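Local structure of flavin adenine dinucleotide synthase (Saccharomyces cerevisiae, 2WSI) at residues 109-121 / 214-228. The protein transfers the adenylyl group of ATP to flavin mononucleotide, forming the coenzyme FAD and releasing diphosphate. Residues are numbered along the deposited sequence; the frame is centred on the assembly and turned at random.
With SO4 (sulfate ion), chain B.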
loop_
_atom_site.group_PDB
_atom_site.type_symbol
_atom_site.label_atom_id
_atom_site.label_comp_id
_atom_site.label_asym_id
_atom_site.label_seq_id
_atom_site.Cartn_x
_atom_site.Cartn_y
_atom_site.Cartn_z
ATOM N N GLN A 109 10.606 -13.752 -0.679
ATOM C CA GLN A 109 11.676 -14.210 -1.562
ATOM C C GLN A 109 13.029 -14.139 -0.852
ATOM O O GLN A 109 13.141 -13.535 0.209
ATOM C CB GLN A 109 11.654 -13.378 -2.843
ATOM C CG GLN A 109 10.225 -13.242 -3.398
ATOM C CD GLN A 109 10.130 -12.331 -4.620
ATOM O OE1 GLN A 109 10.118 -11.103 -4.501
ATOM N NE2 GLN A 109 10.051 -12.934 -5.799
ATOM N N GLU A 110 14.057 -14.766 -1.421
ATOM C CA GLU A 110 15.363 -14.799 -0.757
ATOM C C GLU A 110 15.935 -13.396 -0.644
ATOM O O GLU A 110 16.614 -13.073 0.333
ATOM C CB GLU A 110 16.361 -15.712 -1.484
ATOM C CG GLU A 110 16.338 -17.173 -1.023
ATOM C CD GLU A 110 16.964 -17.391 0.359
ATOM O OE1 GLU A 110 17.684 -16.496 0.867
ATOM O OE2 GLU A 110 16.735 -18.478 0.936
ATOM N N GLU A 111 15.650 -12.556 -1.631
ATOM C CA GLU A 111 16.201 -11.202 -1.635
ATOM C C GLU A 111 15.320 -10.175 -0.914
ATOM O O GLU A 111 15.562 -8.979 -1.004
ATOM C CB GLU A 111 16.469 -10.760 -3.078
ATOM C CG GLU A 111 17.509 -11.649 -3.758
ATOM C CD GLU A 111 18.798 -11.743 -2.954
ATOM O OE1 GLU A 111 19.368 -10.684 -2.600
ATOM O OE2 GLU A 111 19.242 -12.873 -2.666
ATOM N N THR A 112 14.315 -10.636 -0.182
ATOM C CA THR A 112 13.402 -9.714 0.512
ATOM C C THR A 112 14.116 -9.053 1.691
ATOM O O THR A 112 14.778 -9.724 2.468
ATOM C CB THR A 112 12.123 -10.481 0.973
ATOM O OG1 THR A 112 11.455 -10.987 -0.185
ATOM C CG2 THR A 112 11.169 -9.590 1.754
ATOM N N PHE A 113 14.028 -7.733 1.821
ATOM C CA PHE A 113 14.653 -7.062 2.978
ATOM C C PHE A 113 14.036 -7.555 4.269
ATOM O O PHE A 113 12.831 -7.562 4.381
ATOM C CB PHE A 113 14.410 -5.558 2.961
ATOM C CG PHE A 113 15.186 -4.823 1.917
ATOM C CD1 PHE A 113 16.498 -4.430 2.172
ATOM C CD2 PHE A 113 14.591 -4.480 0.704
ATOM C CE1 PHE A 113 17.235 -3.740 1.216
ATOM C CE2 PHE A 113 15.316 -3.781 -0.269
ATOM C CZ PHE A 113 16.639 -3.404 -0.004
ATOM N N PRO A 114 14.861 -7.899 5.272
ATOM C CA PRO A 114 14.331 -8.264 6.602
ATOM C C PRO A 114 13.488 -7.155 7.239
ATOM O O PRO A 114 12.536 -7.432 7.945
ATOM C CB PRO A 114 15.586 -8.497 7.448
ATOM C CG PRO A 114 16.725 -8.616 6.485
ATOM C CD PRO A 114 16.331 -7.986 5.190
ATOM N N THR A 115 13.849 -5.902 6.999
ATOM C CA THR A 115 13.093 -4.790 7.540
ATOM C C THR A 115 11.649 -4.844 7.028
ATOM O O THR A 115 10.713 -4.518 7.759
ATOM C CB THR A 115 13.713 -3.434 7.115
ATOM O OG1 THR A 115 15.033 -3.299 7.682
ATOM C CG2 THR A 115 12.830 -2.284 7.594
ATOM N N LEU A 116 11.497 -5.230 5.759
ATOM C CA LEU A 116 10.185 -5.288 5.103
ATOM C C LEU A 116 9.429 -6.521 5.597
ATOM O O LEU A 116 8.256 -6.444 5.894
ATOM C CB LEU A 116 10.336 -5.354 3.574
ATOM C CG LEU A 116 8.987 -5.348 2.852
ATOM C CD1 LEU A 116 8.376 -3.958 2.909
ATOM C CD2 LEU A 116 9.087 -5.844 1.423
ATOM N N GLU A 117 10.101 -7.658 5.664
ATOM C CA GLU A 117 9.473 -8.861 6.228
ATOM C C GLU A 117 8.913 -8.569 7.615
ATOM O O GLU A 117 7.775 -8.933 7.941
ATOM C CB GLU A 117 10.489 -10.009 6.327
ATOM C CG GLU A 117 10.723 -10.761 5.018
ATOM C CD GLU A 117 11.996 -11.616 5.044
ATOM O OE1 GLU A 117 12.801 -11.430 5.992
ATOM O OE2 GLU A 117 12.203 -12.454 4.116
ATOM N N ASN A 118 9.698 -7.897 8.435
ATOM C CA ASN A 118 9.255 -7.579 9.794
ATOM C C ASN A 118 8.036 -6.648 9.790
ATOM O O ASN A 118 7.106 -6.821 10.568
ATOM C CB ASN A 118 10.386 -6.962 10.615
ATOM C CG ASN A 118 11.422 -7.992 11.053
ATOM O OD1 ASN A 118 11.127 -9.175 11.156
ATOM N ND2 ASN A 118 12.638 -7.541 11.293
ATOM N N PHE A 119 8.055 -5.666 8.897
ATOM C CA PHE A 119 6.931 -4.753 8.731
ATOM C C PHE A 119 5.660 -5.479 8.272
ATOM O O PHE A 119 4.553 -5.163 8.717
ATOM C CB PHE A 119 7.291 -3.659 7.707
ATOM C CG PHE A 119 6.245 -2.590 7.599
ATOM C CD1 PHE A 119 6.039 -1.695 8.644
ATOM C CD2 PHE A 119 5.462 -2.486 6.468
ATOM C CE1 PHE A 119 5.084 -0.707 8.540
ATOM C CE2 PHE A 119 4.503 -1.511 6.374
ATOM C CZ PHE A 119 4.315 -0.621 7.405
ATOM N N VAL A 120 5.807 -6.439 7.367
ATOM C CA VAL A 120 4.642 -7.203 6.909
ATOM C C VAL A 120 4.008 -7.960 8.061
ATOM O O VAL A 120 2.786 -7.964 8.229
ATOM C CB VAL A 120 5.016 -8.197 5.780
ATOM C CG1 VAL A 120 3.856 -9.106 5.480
ATOM C CG2 VAL A 120 5.435 -7.412 4.497
ATOM N N LEU A 121 4.841 -8.620 8.857
ATOM C CA LEU A 121 4.350 -9.360 10.029
ATOM C C LEU A 121 3.670 -8.422 11.040
ATOM O O LEU A 121 2.580 -8.710 11.504
ATOM C CB LEU A 121 5.502 -10.121 10.708
ATOM C CG LEU A 121 6.220 -11.206 9.896
ATOM C CD1 LEU A 121 7.221 -11.978 10.811
ATOM C CD2 LEU A 121 5.282 -12.196 9.234
ATOM N N CYS A 214 6.864 1.507 6.243
ATOM C CA CYS A 214 8.088 0.741 6.220
ATOM C C CYS A 214 9.272 1.672 6.466
ATOM O O CYS A 214 9.406 2.697 5.809
ATOM C CB CYS A 214 8.255 0.026 4.876
ATOM S SG CYS A 214 9.733 -1.050 4.925
ATOM N N GLY A 215 10.148 1.305 7.394
ATOM C CA GLY A 215 11.246 2.187 7.765
ATOM C C GLY A 215 12.214 2.442 6.612
ATOM O O GLY A 215 12.914 3.441 6.629
ATOM N N LEU A 216 12.256 1.564 5.610
ATOM C CA LEU A 216 13.117 1.829 4.453
ATOM C C LEU A 216 12.842 3.208 3.827
ATOM O O LEU A 216 13.770 3.863 3.332
ATOM C CB LEU A 216 12.969 0.742 3.384
ATOM C CG LEU A 216 13.258 -0.691 3.864
ATOM C CD1 LEU A 216 13.159 -1.655 2.697
ATOM C CD2 LEU A 216 14.632 -0.793 4.533
ATOM N N TYR A 217 11.581 3.651 3.815
ATOM C CA TYR A 217 11.272 4.968 3.228
ATOM C C TYR A 217 11.969 6.096 4.012
ATOM O O TYR A 217 12.393 7.105 3.446
ATOM C CB TYR A 217 9.742 5.203 3.162
ATOM C CG TYR A 217 9.062 4.196 2.264
ATOM C CD1 TYR A 217 9.411 4.079 0.914
ATOM C CD2 TYR A 217 8.089 3.328 2.767
ATOM C CE1 TYR A 217 8.781 3.136 0.090
ATOM C CE2 TYR A 217 7.467 2.365 1.956
ATOM C CZ TYR A 217 7.808 2.281 0.625
ATOM O OH TYR A 217 7.203 1.306 -0.154
ATOM N N GLY A 218 12.081 5.923 5.323
ATOM C CA GLY A 218 12.807 6.880 6.140
ATOM C C GLY A 218 14.282 6.999 5.750
ATOM O O GLY A 218 14.904 8.016 6.010
ATOM N N LYS A 219 14.837 5.969 5.125
ATOM C CA LYS A 219 16.247 5.984 4.707
ATOM C C LYS A 219 16.475 6.434 3.250
ATOM O O LYS A 219 17.600 6.357 2.728
ATOM C CB LYS A 219 16.867 4.607 4.893
ATOM C CG LYS A 219 16.857 4.092 6.343
ATOM C CD LYS A 219 17.544 5.060 7.318
ATOM C CE LYS A 219 19.067 4.984 7.196
ATOM N NZ LYS A 219 19.774 5.455 8.437
ATOM N N GLY A 220 15.423 6.906 2.585
ATOM C CA GLY A 220 15.589 7.410 1.222
ATOM C C GLY A 220 15.089 6.511 0.116
ATOM O O GLY A 220 15.152 6.885 -1.049
ATOM N N PHE A 221 14.585 5.316 0.448
ATOM C CA PHE A 221 13.927 4.519 -0.572
ATOM C C PHE A 221 12.667 5.239 -1.048
ATOM O O PHE A 221 11.958 5.848 -0.240
ATOM C CB PHE A 221 13.575 3.111 -0.033
ATOM C CG PHE A 221 14.780 2.200 0.111
ATOM C CD1 PHE A 221 15.011 1.176 -0.801
ATOM C CD2 PHE A 221 15.689 2.391 1.131
ATOM C CE1 PHE A 221 16.122 0.351 -0.679
ATOM C CE2 PHE A 221 16.792 1.566 1.252
ATOM C CZ PHE A 221 17.010 0.554 0.349
ATOM N N THR A 222 12.385 5.164 -2.352
ATOM C CA THR A 222 11.096 5.620 -2.886
ATOM C C THR A 222 10.346 4.464 -3.547
ATOM O O THR A 222 9.212 4.592 -3.991
ATOM C CB THR A 222 11.287 6.734 -3.931
ATOM O OG1 THR A 222 12.127 6.238 -4.989
ATOM C CG2 THR A 222 11.888 7.966 -3.277
ATOM N N SER A 223 11.021 3.344 -3.653
ATOM C CA SER A 223 10.454 2.157 -4.278
ATOM C C SER A 223 11.214 1.007 -3.647
ATOM O O SER A 223 12.444 1.072 -3.539
ATOM C CB SER A 223 10.711 2.200 -5.792
ATOM O OG SER A 223 10.169 1.066 -6.441
ATOM N N ILE A 224 10.517 -0.031 -3.206
ATOM C CA ILE A 224 11.210 -1.135 -2.547
ATOM C C ILE A 224 11.145 -2.396 -3.399
ATOM O O ILE A 224 10.064 -2.866 -3.760
ATOM C CB ILE A 224 10.651 -1.430 -1.127
ATOM C CG1 ILE A 224 10.781 -0.197 -0.228
ATOM C CG2 ILE A 224 11.406 -2.597 -0.505
ATOM C CD1 ILE A 224 10.018 -0.329 1.134
ATOM N N GLY A 225 12.321 -2.905 -3.747
ATOM C CA GLY A 225 12.442 -4.163 -4.456
ATOM C C GLY A 225 13.107 -5.139 -3.506
ATOM O O GLY A 225 12.699 -5.259 -2.346
ATOM N N GLY A 226 14.131 -5.827 -3.984
ATOM C CA GLY A 226 14.886 -6.739 -3.149
ATOM C C GLY A 226 16.245 -6.175 -2.796
ATOM O O GLY A 226 16.639 -5.102 -3.266
ATOM N N ILE A 227 16.978 -6.916 -1.977
ATOM C CA ILE A 227 18.240 -6.447 -1.428
ATOM C C ILE A 227 19.206 -6.083 -2.556
ATOM O O ILE A 227 20.037 -5.185 -2.424
ATOM C CB ILE A 227 18.883 -7.540 -0.551
ATOM C CG1 ILE A 227 18.251 -7.544 0.841
ATOM C CG2 ILE A 227 20.381 -7.320 -0.434
ATOM C CD1 ILE A 227 18.437 -8.841 1.595
ATOM N N ASN A 228 19.076 -6.781 -3.673
ATOM C CA ASN A 228 20.044 -6.642 -4.746
ATOM C C ASN A 228 19.593 -5.729 -5.880
ATOM O O ASN A 228 20.413 -5.350 -6.714
ATOM C CB ASN A 228 20.398 -8.017 -5.309
ATOM C CG ASN A 228 19.192 -8.746 -5.869
ATOM O OD1 ASN A 228 18.066 -8.572 -5.395
ATOM N ND2 ASN A 228 19.424 -9.576 -6.874
HETATM S S SO4 B . 6.720 0.565 -3.493
HETATM O O1 SO4 B . 7.426 -0.310 -4.410
HETATM O O2 SO4 B . 5.894 -0.264 -2.623
HETATM O O3 SO4 B . 7.706 1.295 -2.696
HETATM O O4 SO4 B . 5.807 1.429 -4.232
HETATM O O HOH W 1 12.016 -6.645 -0.118
#
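The ring of Phe113 slots between Leu216 and Ile227. With CG anti to its own carbonyl carbon (chi1 -72°), it leans off the start of helix 114-126 and lies against segment 214-228. CB and CG lie against Leu216 CD1, which covers one face in a CH-pi contact, 4.1 Å from the ring centroid; over the opposite face sits Ile227 CA. Further out, CD1 meets Ile227 CG1 and CD2 lies 3.9 Å from Ile224 CG2, while the carbonyl oxygen of Gly225 approaches the ring edge near its plane. Phe113 CE2 comes to 3.5 Å from Gly226 O. Phe113 CZ ends by Phe221 CE1, the planes of the Phe113 and Phe221 rings being turned 82° apart. With an alanine at Phe113, Leu216 and Ile227 would probably face a gap and the Phe221 ring would lose this aromatic neighbour. Phe113 is also the N-cap residue of helix 114-126, which follows strand 102-106 in the mixed sheet of this PAPS reductase family domain; the side chain of Thr112, at the end of the preceding turn 109-112, lies about 6 Å from the bound FAD. Ile227 N holds Glu111 O of that turn, donating to it (2.7 Å) in the carbonyl plane, and next to it a water accepts from Phe113 N and donates to Gly225 O. Along the helix, Thr115 turns CB and CG2 to Leu216 CD2, its hydroxyl being engaged by Asp276 and Ser273. One turn later, Phe119 spreads a face beneath the backbone of Cys214: N lies 3.5 Å above the ring plane and CB makes a CH-pi contact. Because Cys214 SG is anti to its backbone N (chi1 -175°), the sulfur reaches Leu116 CD1 at 3.8 Å and accepts a weak capping bond from Leu216 N.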